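Local structure of Alpha/beta hydrolase fold-3 domain-containing protein (Enterococcus faecalis, 2QRU) at residues 101-105 against 249-253; 124-130 against 210-216; 132-138 against 223-229; 154-160 against 172-178. The protein is of unknown function but has the alpha/beta hydrolase fold and is probably a hydrolase. All blocks are in the same frame, centred on the assembly; numbering follows the deposited sequence. Where two conformers were deposited one is given.

Interaction 1: residues 101-105 against 249-253; sequences CGRSA and HDFLK. With PO4 (phosphate ion), chain B.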
# COMPACT_ATOMS: atom_id res chain seq x y z
N CYS A 101 -7.19 -1.10 -0.64
CA CYS A 101 -6.29 -2.22 -0.94
C CYS A 101 -4.87 -1.68 -1.00
O CYS A 101 -4.63 -0.64 -1.61
CB CYS A 101 -6.65 -2.81 -2.30
SG CYS A 101 -5.55 -4.17 -2.88
N GLY A 102 -3.94 -2.38 -0.36
CA GLY A 102 -2.55 -1.86 -0.26
C GLY A 102 -1.54 -2.95 -0.56
O GLY A 102 -1.70 -4.09 -0.10
N ARG A 103 -0.49 -2.57 -1.27
CA ARG A 103 0.57 -3.49 -1.68
C ARG A 103 1.85 -3.09 -0.91
O ARG A 103 2.39 -2.00 -1.14
CB ARG A 103 0.79 -3.30 -3.17
CG ARG A 103 1.95 -4.11 -3.70
CD ARG A 103 2.00 -3.97 -5.24
NE ARG A 103 3.04 -4.75 -5.89
CZ ARG A 103 3.11 -4.86 -7.21
NH1 ARG A 103 2.16 -4.26 -7.94
NH2 ARG A 103 4.07 -5.56 -7.81
N SER A 104 2.33 -3.98 -0.04
CA SER A 104 3.56 -3.78 0.74
C SER A 104 3.50 -2.46 1.54
O SER A 104 2.64 -2.32 2.43
CB SER A 104 4.80 -3.91 -0.15
OG SER A 104 5.95 -3.95 0.69
N ALA A 105 4.34 -1.49 1.19
CA ALA A 105 4.24 -0.21 1.92
C ALA A 105 2.82 0.37 1.80
O ALA A 105 2.35 1.04 2.70
CB ALA A 105 5.25 0.80 1.35
N HIS A 249 8.76 -11.82 -1.61
CA HIS A 249 7.93 -10.73 -1.09
C HIS A 249 6.82 -10.24 -2.04
O HIS A 249 5.61 -10.32 -1.72
CB HIS A 249 8.85 -9.57 -0.70
CG HIS A 249 8.14 -8.32 -0.27
ND1 HIS A 249 7.30 -8.27 0.82
CD2 HIS A 249 8.15 -7.06 -0.79
CE1 HIS A 249 6.84 -7.04 0.96
NE2 HIS A 249 7.32 -6.29 -0.01
N ASP A 250 7.22 -9.69 -3.19
CA ASP A 250 6.27 -8.90 -3.97
C ASP A 250 5.55 -9.75 -4.98
O ASP A 250 5.69 -9.55 -6.20
CB ASP A 250 6.99 -7.72 -4.67
CG ASP A 250 6.02 -6.69 -5.25
OD1 ASP A 250 4.84 -6.57 -4.80
OD2 ASP A 250 6.43 -5.97 -6.17
N PHE A 251 4.79 -10.73 -4.50
CA PHE A 251 4.30 -11.74 -5.47
C PHE A 251 3.20 -11.25 -6.42
O PHE A 251 2.85 -11.98 -7.37
CB PHE A 251 3.94 -13.07 -4.80
CG PHE A 251 2.85 -12.96 -3.76
CD1 PHE A 251 1.54 -12.83 -4.17
CD2 PHE A 251 3.15 -13.00 -2.38
CE1 PHE A 251 0.50 -12.75 -3.22
CE2 PHE A 251 2.11 -12.94 -1.45
CZ PHE A 251 0.80 -12.83 -1.87
N LEU A 252 2.70 -10.02 -6.23
CA LEU A 252 1.82 -9.41 -7.27
C LEU A 252 2.55 -9.17 -8.61
O LEU A 252 1.90 -8.94 -9.65
CB LEU A 252 1.15 -8.11 -6.78
CG LEU A 252 0.06 -8.26 -5.71
CD1 LEU A 252 -0.29 -6.88 -5.30
CD2 LEU A 252 -1.13 -8.92 -6.33
N LYS A 253 3.88 -9.26 -8.61
CA LYS A 253 4.66 -9.22 -9.87
C LYS A 253 4.48 -10.49 -10.70
O LYS A 253 4.78 -10.50 -11.92
CB LYS A 253 6.13 -9.02 -9.57
CG LYS A 253 6.48 -7.66 -9.03
CD LYS A 253 7.98 -7.48 -8.99
CE LYS A 253 8.63 -8.50 -8.06
NZ LYS A 253 10.09 -8.24 -7.93
P PO4 B . 7.77 -2.69 -1.22
O1 PO4 B . 8.19 -3.46 0.02
O2 PO4 B . 9.03 -2.16 -1.89
O3 PO4 B . 7.12 -3.62 -2.25
O4 PO4 B . 6.80 -1.60 -0.80
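Asp250 OD1 is gripped by two donors, NE of Arg103 at 2.8 Å and the phenol OH of Tyr131. The Arg103 bond is fairly straight, 157° at the hydrogen, and enters on the syn lone pair of OD1, close to the guanidinium plane. A second bond runs from Arg103 NH2 to Asp250 OD2 at 2.9 Å, so the salt bridge is a side-on, two-nitrogen grip with one bond to each carboxylate oxygen. The guanidinium reaches this far because CG is anti to the backbone N (chi1 175°) and the chain stays extended as far as NE. Leu252 lies along the same chain in the opposite sense: its CB sits over the centre of one guanidinium face, 3.8 Å above the plane, and its CD1 touches Arg103 CD at 3.7 Å.

The second polar pair is Ser104 OG with His249 NE2, 2.8 Å apart and hydrogen-bonded. OG lies at the imidazole edge, near its plane. Asp221 binds the other ring nitrogen, ND1, and bonds at both nitrogens would hold the ring's rotation. A phosphate ion, probably from the crystallisation liquor, accepts from His249 NE2 through O1 at 3.0 Å and from Ala105 N through O4 at 3.2 Å; Gly36 N and Gly37 N bind it too. It sits unusually close to Ser104 OG, so details of that approach are doubtful. Ser104 has a positive phi of 54° between strand 98-103 and helix 105-119. With Gly102 and Gly106 this fits the strained nucleophile elbow of alpha/beta hydrolases, and Ser104, His249 and Asp221 probably form the Ser-His-Asp catalytic triad.

Interaction 2: residues 124-130 against 210-216; sequences PQFLVNF and FPPCFST
Leu127 and Cys213 open a run of four parallel beta bridges that continues through Val128-Phe214 and Asn129-Ser215 to Phe130-Thr216. The axes of strands 127-130 and 213-216 are only 7° from parallel. Four backbone hydrogen bonds join them: Leu127 N to Pro212 O at 2.8 Å, Phe214 N to Leu127 O, Asn129 N to Phe214 O, and Thr216 N to Asn129 O at 3.0 Å. Leu127 and Asn129 thus each use both N and O, as parallel pairing requires. CA-H...O contacts fill in between, among them Cys213 CA to Leu127 O at 3.2 Å.

One side-chain bond reinforces the ladder. Asn129 ND2 donates to Ser215 OG at 2.9 Å, nearly straight at 165° and with the hydroxyl in the amide plane. That OG is bound as well to Ser229 O.

The apolar contacts divide between the two faces of the sheet. On the face of Leu127 and Cys213, Leu127 CG meets Pro211 CG at 4.0 Å and CD1 meets Phe210 CD2, each side chain crossing leucine at about a right angle. On the other, Phe130 CD1 presses on Thr216 CG2 at 3.5 Å.

Strand 98-103 flanks strand 127-130 on its far edge and strand 240-244 flanks strand 213-218. Helix 105-119 packs on Leu127 and Phe210, whereas helix 258-272 covers Val128, Phe214 and Thr216.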
# COMPACT_ATOMS: atom_id res chain seq x y z
N PRO A 124 -13.70 2.57 6.06
CA PRO A 124 -13.79 1.68 4.88
C PRO A 124 -14.74 0.52 5.18
O PRO A 124 -14.89 0.14 6.34
CB PRO A 124 -12.36 1.13 4.75
CG PRO A 124 -11.48 2.20 5.47
CD PRO A 124 -12.34 2.63 6.62
N GLN A 125 -15.35 -0.03 4.13
CA GLN A 125 -16.20 -1.20 4.26
C GLN A 125 -15.35 -2.45 4.51
O GLN A 125 -15.79 -3.37 5.21
CB GLN A 125 -17.07 -1.41 2.98
CG GLN A 125 -18.11 -2.54 3.10
CD GLN A 125 -18.76 -2.96 1.76
OE1 GLN A 125 -18.14 -2.90 0.68
NE2 GLN A 125 -20.01 -3.41 1.83
N PHE A 126 -14.16 -2.47 3.89
CA PHE A 126 -13.25 -3.60 4.00
C PHE A 126 -11.85 -3.20 3.57
O PHE A 126 -11.66 -2.12 2.96
CB PHE A 126 -13.74 -4.76 3.14
CG PHE A 126 -13.77 -4.43 1.66
CD1 PHE A 126 -12.63 -4.61 0.85
CD2 PHE A 126 -14.95 -3.97 1.09
CE1 PHE A 126 -12.66 -4.30 -0.54
CE2 PHE A 126 -15.01 -3.65 -0.26
CZ PHE A 126 -13.86 -3.81 -1.09
N LEU A 127 -10.91 -4.07 3.86
CA LEU A 127 -9.49 -3.81 3.60
C LEU A 127 -8.86 -5.01 2.92
O LEU A 127 -9.27 -6.15 3.23
CB LEU A 127 -8.77 -3.59 4.92
CG LEU A 127 -9.32 -2.51 5.90
CD1 LEU A 127 -8.54 -2.60 7.21
CD2 LEU A 127 -9.16 -1.13 5.19
N VAL A 128 -7.90 -4.81 2.01
CA VAL A 128 -7.20 -5.96 1.41
C VAL A 128 -5.71 -5.65 1.54
O VAL A 128 -5.23 -4.64 1.03
CB VAL A 128 -7.62 -6.14 -0.09
CG1 VAL A 128 -6.82 -7.30 -0.73
CG2 VAL A 128 -9.14 -6.37 -0.23
N ASN A 129 -5.02 -6.47 2.31
CA ASN A 129 -3.60 -6.31 2.59
C ASN A 129 -2.77 -7.35 1.83
O ASN A 129 -2.89 -8.54 2.11
CB ASN A 129 -3.36 -6.56 4.08
CG ASN A 129 -1.90 -6.63 4.39
OD1 ASN A 129 -1.17 -5.71 4.05
ND2 ASN A 129 -1.46 -7.70 5.04
N PHE A 130 -1.94 -6.88 0.91
CA PHE A 130 -0.89 -7.69 0.28
C PHE A 130 0.42 -7.38 0.99
O PHE A 130 1.03 -6.33 0.71
CB PHE A 130 -0.81 -7.37 -1.20
CG PHE A 130 -1.91 -8.01 -1.98
CD1 PHE A 130 -1.74 -9.32 -2.46
CD2 PHE A 130 -3.06 -7.32 -2.26
CE1 PHE A 130 -2.78 -9.96 -3.19
CE2 PHE A 130 -4.10 -7.93 -2.98
CZ PHE A 130 -3.97 -9.24 -3.45
N PHE A 210 -10.91 -2.11 13.49
CA PHE A 210 -10.88 -1.97 12.03
C PHE A 210 -11.95 -2.83 11.35
O PHE A 210 -12.42 -3.84 11.93
CB PHE A 210 -9.47 -2.35 11.48
CG PHE A 210 -8.46 -1.21 11.53
CD1 PHE A 210 -8.68 -0.09 12.34
CD2 PHE A 210 -7.28 -1.29 10.79
CE1 PHE A 210 -7.71 0.96 12.39
CE2 PHE A 210 -6.32 -0.27 10.84
CZ PHE A 210 -6.53 0.85 11.64
N PRO A 211 -12.33 -2.46 10.11
CA PRO A 211 -13.27 -3.26 9.33
C PRO A 211 -12.60 -4.54 8.75
O PRO A 211 -11.37 -4.62 8.73
CB PRO A 211 -13.64 -2.33 8.16
CG PRO A 211 -12.51 -1.41 7.98
CD PRO A 211 -11.85 -1.27 9.36
N PRO A 212 -13.41 -5.49 8.23
CA PRO A 212 -12.85 -6.79 7.79
C PRO A 212 -11.77 -6.68 6.77
O PRO A 212 -11.84 -5.86 5.82
CB PRO A 212 -14.05 -7.53 7.20
CG PRO A 212 -15.21 -6.94 8.04
CD PRO A 212 -14.86 -5.48 8.05
N CYS A 213 -10.76 -7.51 6.95
CA CYS A 213 -9.59 -7.46 6.11
C CYS A 213 -9.27 -8.85 5.51
O CYS A 213 -9.39 -9.90 6.23
CB CYS A 213 -8.42 -6.93 6.96
SG CYS A 213 -6.86 -6.90 6.00
N PHE A 214 -8.93 -8.86 4.22
CA PHE A 214 -8.33 -10.04 3.57
C PHE A 214 -6.84 -9.80 3.49
O PHE A 214 -6.38 -8.81 2.89
CB PHE A 214 -8.88 -10.24 2.17
CG PHE A 214 -8.33 -11.45 1.47
CD1 PHE A 214 -7.06 -11.41 0.84
CD2 PHE A 214 -9.08 -12.64 1.47
CE1 PHE A 214 -6.58 -12.56 0.18
CE2 PHE A 214 -8.60 -13.81 0.84
CZ PHE A 214 -7.35 -13.77 0.19
N SER A 215 -6.07 -10.67 4.14
CA SER A 215 -4.63 -10.42 4.34
C SER A 215 -3.83 -11.61 3.82
O SER A 215 -4.20 -12.75 4.09
CB SER A 215 -4.33 -10.26 5.84
OG SER A 215 -2.95 -10.00 6.08
N THR A 216 -2.74 -11.35 3.10
CA THR A 216 -1.95 -12.43 2.50
C THR A 216 -0.47 -12.03 2.40
O THR A 216 -0.14 -10.86 2.21
CB THR A 216 -2.51 -12.79 1.09
OG1 THR A 216 -1.74 -13.85 0.51
CG2 THR A 216 -2.47 -11.56 0.14

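Interaction 3: residues 132-138 against 223-229; sequences GYTDLEF and EVPFRYS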
# COMPACT_ATOMS: atom_id res chain seq x y z
N GLY A 132 1.64 -6.15 3.71
CA GLY A 132 1.96 -4.89 4.40
C GLY A 132 2.42 -5.15 5.84
O GLY A 132 2.83 -6.27 6.22
N TYR A 133 2.31 -4.09 6.65
CA TYR A 133 2.83 -4.11 8.02
C TYR A 133 2.15 -3.03 8.84
O TYR A 133 1.55 -2.11 8.27
CB TYR A 133 4.34 -3.96 8.00
CG TYR A 133 4.92 -3.01 6.98
CD1 TYR A 133 5.26 -3.47 5.69
CD2 TYR A 133 5.21 -1.67 7.31
CE1 TYR A 133 5.82 -2.60 4.73
CE2 TYR A 133 5.75 -0.82 6.36
CZ TYR A 133 6.09 -1.29 5.09
OH TYR A 133 6.67 -0.45 4.15
N THR A 134 2.26 -3.16 10.18
CA THR A 134 1.48 -2.34 11.10
C THR A 134 2.40 -1.38 11.87
O THR A 134 1.92 -0.49 12.58
CB THR A 134 0.74 -3.23 12.12
OG1 THR A 134 1.68 -4.16 12.68
CG2 THR A 134 -0.42 -4.00 11.46
N ASP A 135 3.71 -1.58 11.73
CA ASP A 135 4.71 -0.72 12.36
C ASP A 135 5.99 -0.84 11.54
O ASP A 135 6.05 -1.59 10.57
CB ASP A 135 4.88 -1.06 13.86
CG ASP A 135 5.49 -2.43 14.10
OD1 ASP A 135 6.54 -2.73 13.49
OD2 ASP A 135 4.94 -3.20 14.93
N LEU A 136 7.00 -0.05 11.92
CA LEU A 136 8.23 0.02 11.15
C LEU A 136 9.40 -0.69 11.87
O LEU A 136 10.57 -0.58 11.44
CB LEU A 136 8.56 1.50 10.87
CG LEU A 136 7.46 2.21 10.05
CD1 LEU A 136 7.76 3.71 9.96
CD2 LEU A 136 7.29 1.60 8.67
N GLU A 137 9.11 -1.47 12.93
CA GLU A 137 10.19 -2.02 13.76
C GLU A 137 11.10 -2.94 12.95
O GLU A 137 12.30 -3.00 13.17
CB GLU A 137 9.65 -2.80 14.96
CG GLU A 137 8.80 -1.96 15.86
CD GLU A 137 9.57 -0.77 16.40
OE1 GLU A 137 10.71 -0.97 16.89
OE2 GLU A 137 9.04 0.35 16.30
N PHE A 138 10.51 -3.65 11.98
CA PHE A 138 11.26 -4.66 11.24
C PHE A 138 12.43 -4.06 10.42
O PHE A 138 13.37 -4.77 10.06
CB PHE A 138 10.31 -5.50 10.36
CG PHE A 138 9.73 -4.72 9.21
CD1 PHE A 138 8.62 -3.92 9.40
CD2 PHE A 138 10.29 -4.80 7.95
CE1 PHE A 138 8.11 -3.17 8.38
CE2 PHE A 138 9.77 -4.07 6.89
CZ PHE A 138 8.68 -3.24 7.11
N GLU A 223 11.62 -9.49 3.01
CA GLU A 223 11.56 -8.02 3.10
C GLU A 223 10.64 -7.50 4.23
O GLU A 223 10.94 -6.48 4.85
CB GLU A 223 11.14 -7.44 1.74
CG GLU A 223 11.98 -7.96 0.57
CD GLU A 223 11.70 -7.25 -0.74
OE1 GLU A 223 11.32 -6.07 -0.72
OE2 GLU A 223 11.89 -7.89 -1.81
N VAL A 224 9.54 -8.21 4.49
CA VAL A 224 8.64 -7.93 5.60
C VAL A 224 8.31 -9.27 6.27
O VAL A 224 7.83 -10.18 5.57
CB VAL A 224 7.31 -7.29 5.08
CG1 VAL A 224 6.32 -7.04 6.24
CG2 VAL A 224 7.58 -6.01 4.26
N PRO A 225 8.56 -9.42 7.59
CA PRO A 225 8.22 -10.68 8.25
C PRO A 225 6.73 -10.96 8.09
O PRO A 225 5.90 -10.08 8.38
CB PRO A 225 8.62 -10.45 9.72
CG PRO A 225 9.60 -9.29 9.66
CD PRO A 225 9.19 -8.45 8.52
N PHE A 226 6.37 -12.16 7.63
CA PHE A 226 4.94 -12.41 7.35
C PHE A 226 4.06 -12.51 8.59
O PHE A 226 2.82 -12.50 8.49
CB PHE A 226 4.71 -13.53 6.30
CG PHE A 226 4.66 -14.94 6.85
CD1 PHE A 226 5.61 -15.42 7.76
CD2 PHE A 226 3.68 -15.80 6.39
CE1 PHE A 226 5.54 -16.77 8.19
CE2 PHE A 226 3.62 -17.16 6.78
CZ PHE A 226 4.53 -17.62 7.70
N ARG A 227 4.70 -12.49 9.78
CA ARG A 227 3.90 -12.35 11.01
C ARG A 227 3.02 -11.09 10.95
O ARG A 227 1.96 -11.01 11.63
CB ARG A 227 4.80 -12.33 12.25
CG ARG A 227 5.78 -11.14 12.27
CD ARG A 227 6.45 -10.97 13.67
NE ARG A 227 7.37 -9.83 13.65
CZ ARG A 227 7.01 -8.55 13.86
NH1 ARG A 227 5.73 -8.22 14.15
NH2 ARG A 227 7.94 -7.58 13.82
N TYR A 228 3.46 -10.07 10.22
CA TYR A 228 2.62 -8.85 10.16
C TYR A 228 1.28 -9.15 9.51
O TYR A 228 0.23 -8.71 10.00
CB TYR A 228 3.31 -7.76 9.36
CG TYR A 228 4.35 -7.02 10.21
CD1 TYR A 228 3.96 -6.10 11.18
CD2 TYR A 228 5.70 -7.28 10.04
CE1 TYR A 228 4.92 -5.41 11.99
CE2 TYR A 228 6.68 -6.59 10.84
CZ TYR A 228 6.27 -5.67 11.81
OH TYR A 228 7.24 -4.99 12.58
N SER A 229 1.33 -9.83 8.36
CA SER A 229 0.08 -10.15 7.68
C SER A 229 -0.76 -11.15 8.46
O SER A 229 -1.98 -11.12 8.37
CB SER A 229 0.35 -10.61 6.24
OG SER A 229 0.82 -9.51 5.47
O HOH W 1 3.33 -8.99 6.11
O HOH W 2 5.78 -5.67 15.48
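Tyr228 leaves helix 227-235 with its CB against Gly132 O, 3.5 Å away. The CG atom meets Tyr133 CB, which stands over the ring face, 4.0 Å from the centroid and 19° off the normal, a CH-pi contact. CD1 has Thr134 OG1 at the ring edge, 3.3 Å off, while CE2 touches Phe138 CD1 at 3.6 Å; those two rings meet obliquely, their planes at 65°. Phe138 continues the packing with its CB on Pro225 CD. On the face opposite Tyr133 lies Arg227 NH1, offset toward the rim.

The contact joins the loop after strand 127-130 to the start of the helix after strand 213-218 in the alpha/beta hydrolase fold, and that loop contains an Asx turn, in which Glu137 N donates to Asp135 OD1.

At its tip, Tyr228 OH donates to the same OD1 over a short 2.5 Å, on the syn side, whereas Glu137 N comes from the anti side and from the other face of the carboxylate plane. Asp135 CG lies between the backbone N and the carbonyl carbon (chi1 68°), which brings the carboxylate to the phenol tip; its plane stands nearly perpendicular to the ring. Its OD2 accepts from a water that in turn accepts from Arg227 NH1 at 2.9 Å.

Interaction 4: residues 154-160 against 172-178; sequences EIAAIDQ and RYLLYHY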
# COMPACT_ATOMS: atom_id res chain seq x y z
N GLU A 154 25.56 5.34 -8.80
CA GLU A 154 24.36 4.83 -9.45
C GLU A 154 23.06 5.51 -9.01
O GLU A 154 22.04 5.39 -9.69
CB GLU A 154 24.23 3.32 -9.22
CG GLU A 154 25.43 2.48 -9.67
CD GLU A 154 25.33 1.06 -9.14
OE1 GLU A 154 24.42 0.32 -9.57
OE2 GLU A 154 26.17 0.67 -8.29
N ILE A 155 23.10 6.21 -7.87
CA ILE A 155 21.92 6.88 -7.29
C ILE A 155 22.08 8.42 -7.24
O ILE A 155 21.15 9.14 -6.89
CB ILE A 155 21.53 6.30 -5.88
CG1 ILE A 155 22.63 6.53 -4.83
CG2 ILE A 155 21.19 4.82 -5.97
CD1 ILE A 155 22.42 7.74 -3.94
N ALA A 156 23.27 8.90 -7.61
CA ALA A 156 23.59 10.33 -7.59
C ALA A 156 22.58 11.18 -8.37
O ALA A 156 22.26 12.33 -7.95
CB ALA A 156 25.02 10.58 -8.12
N ALA A 157 22.07 10.62 -9.49
CA ALA A 157 21.16 11.35 -10.36
C ALA A 157 19.70 11.41 -9.87
O ALA A 157 18.86 12.07 -10.50
CB ALA A 157 21.22 10.78 -11.78
N ILE A 158 19.38 10.73 -8.78
CA ILE A 158 18.00 10.69 -8.29
C ILE A 158 17.75 11.86 -7.33
O ILE A 158 18.45 12.00 -6.33
CB ILE A 158 17.67 9.37 -7.58
CG1 ILE A 158 17.91 8.18 -8.51
CG2 ILE A 158 16.22 9.38 -7.10
CD1 ILE A 158 17.76 6.81 -7.85
N ASP A 159 16.76 12.69 -7.64
CA ASP A 159 16.49 13.86 -6.81
C ASP A 159 15.87 13.48 -5.47
O ASP A 159 14.88 12.71 -5.42
CB ASP A 159 15.56 14.84 -7.52
CG ASP A 159 15.11 15.96 -6.58
OD1 ASP A 159 15.99 16.72 -6.11
OD2 ASP A 159 13.91 16.04 -6.27
N GLN A 160 16.43 14.05 -4.40
CA GLN A 160 15.92 13.83 -3.04
C GLN A 160 15.26 15.09 -2.43
O GLN A 160 14.79 15.05 -1.29
CB GLN A 160 17.05 13.35 -2.11
CG GLN A 160 17.71 12.04 -2.53
CD GLN A 160 18.78 11.57 -1.55
OE1 GLN A 160 18.69 11.81 -0.35
NE2 GLN A 160 19.79 10.89 -2.07
N ARG A 172 13.50 5.25 -8.97
CA ARG A 172 13.99 5.47 -7.61
C ARG A 172 14.22 4.14 -6.87
O ARG A 172 14.57 4.12 -5.68
CB ARG A 172 13.02 6.37 -6.84
CG ARG A 172 12.78 7.75 -7.47
CD ARG A 172 11.56 8.44 -6.84
NE ARG A 172 11.74 8.64 -5.40
CZ ARG A 172 12.42 9.66 -4.86
NH1 ARG A 172 12.93 10.61 -5.63
NH2 ARG A 172 12.56 9.75 -3.53
N TYR A 173 14.03 3.02 -7.59
CA TYR A 173 14.24 1.67 -7.04
C TYR A 173 15.62 1.52 -6.36
O TYR A 173 15.73 1.00 -5.24
CB TYR A 173 14.02 0.61 -8.14
CG TYR A 173 14.51 -0.78 -7.79
CD1 TYR A 173 15.84 -1.15 -8.03
CD2 TYR A 173 13.65 -1.71 -7.21
CE1 TYR A 173 16.30 -2.41 -7.71
CE2 TYR A 173 14.09 -2.99 -6.89
CZ TYR A 173 15.41 -3.33 -7.14
OH TYR A 173 15.86 -4.59 -6.82
N LEU A 174 16.66 1.99 -7.03
CA LEU A 174 18.01 1.88 -6.47
C LEU A 174 18.22 2.71 -5.21
O LEU A 174 19.03 2.34 -4.35
CB LEU A 174 19.09 2.24 -7.51
CG LEU A 174 19.26 1.26 -8.68
CD1 LEU A 174 20.50 1.55 -9.50
CD2 LEU A 174 19.24 -0.19 -8.19
N LEU A 175 17.51 3.83 -5.10
CA LEU A 175 17.67 4.70 -3.94
C LEU A 175 17.16 3.97 -2.70
O LEU A 175 17.77 4.03 -1.62
CB LEU A 175 16.92 6.03 -4.13
CG LEU A 175 17.12 7.11 -3.06
CD1 LEU A 175 18.56 7.60 -2.99
CD2 LEU A 175 16.17 8.27 -3.31
N TYR A 176 16.05 3.28 -2.88
CA TYR A 176 15.47 2.45 -1.83
C TYR A 176 16.47 1.39 -1.35
O TYR A 176 16.78 1.30 -0.16
CB TYR A 176 14.19 1.79 -2.37
CG TYR A 176 13.52 0.89 -1.38
CD1 TYR A 176 13.13 1.36 -0.12
CD2 TYR A 176 13.27 -0.45 -1.69
CE1 TYR A 176 12.48 0.51 0.81
CE2 TYR A 176 12.65 -1.30 -0.77
CZ TYR A 176 12.26 -0.82 0.46
OH TYR A 176 11.64 -1.69 1.33
N HIS A 177 17.01 0.62 -2.29
CA HIS A 177 17.92 -0.45 -1.91
C HIS A 177 19.25 0.04 -1.40
O HIS A 177 19.85 -0.59 -0.51
CB HIS A 177 18.01 -1.49 -3.01
CG HIS A 177 16.77 -2.30 -3.12
ND1 HIS A 177 16.55 -3.41 -2.34
CD2 HIS A 177 15.65 -2.11 -3.85
CE1 HIS A 177 15.35 -3.90 -2.61
NE2 HIS A 177 14.78 -3.13 -3.52
N TYR A 178 19.71 1.18 -1.92
CA TYR A 178 20.87 1.87 -1.39
C TYR A 178 20.65 2.24 0.09
O TYR A 178 21.51 1.97 0.93
CB TYR A 178 21.17 3.12 -2.22
CG TYR A 178 22.37 3.93 -1.74
CD1 TYR A 178 23.66 3.53 -2.07
CD2 TYR A 178 22.20 5.08 -0.98
CE1 TYR A 178 24.77 4.26 -1.64
CE2 TYR A 178 23.31 5.82 -0.54
CZ TYR A 178 24.59 5.41 -0.88
OH TYR A 178 25.68 6.13 -0.46
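Ile155 lies over the face of the Tyr178 ring, the two side chains crossing at about a right angle. Its CG1 stands 4.1 Å from the ring centroid and only 11° off the normal, which makes this a centred CH-pi contact. The first torsion explains the fit: CG1 sits between the backbone N and the carbonyl carbon (chi1 63°), and the CG2 branch is left to meet Leu174 CB at 3.7 Å, while CD1 reaches both Tyr178 CD2 and Leu175 CD1.

Ile158, at the far end of a type I beta turn that begins at Ile155, runs antiparallel to the Leu175 side chain, with its CD1 3.9 Å from Leu175 CB. Its CG2 branch rests on Arg172 CG. The arginine bends at chi3, and its NH1 donates to Asp159 O at 2.9 Å, the acceptor lying at the guanidinium edge, near its plane, and the nitrogen almost in line with the C=O bond. Asp159 O also accepts from Asn71 ND2, and Arg172 NE and NH2 bind Ile39 O and Ala69 O, so all three guanidinium nitrogens are bonded to acceptors, two of them outside the contact.

The contact thus lays the irregular 154-160 loop along the first turns of helix 173-181, whose Leu175 also packs on Phe188 of helix 185-189.

From the N terminus, the first segment met is 101-105, and interaction 1 closes the longest loop by bringing it to 249-253, so the other three contacts are nested inside it. Interaction 2 then opens at 124-130 and interaction 3 at 132-138. Their partners follow in the same order, at 210-216 and 223-229, so these two loops cross. Interaction 4 closes a short local loop nested within all three. Interactions 1 and 2 share the central sheet through neighbouring strands 98-103 and 127-130. Interaction 3 adjoins both, linked to interaction 2 through Ser229 and to interaction 1 beside His249, whereas interaction 4 stands apart and touches none.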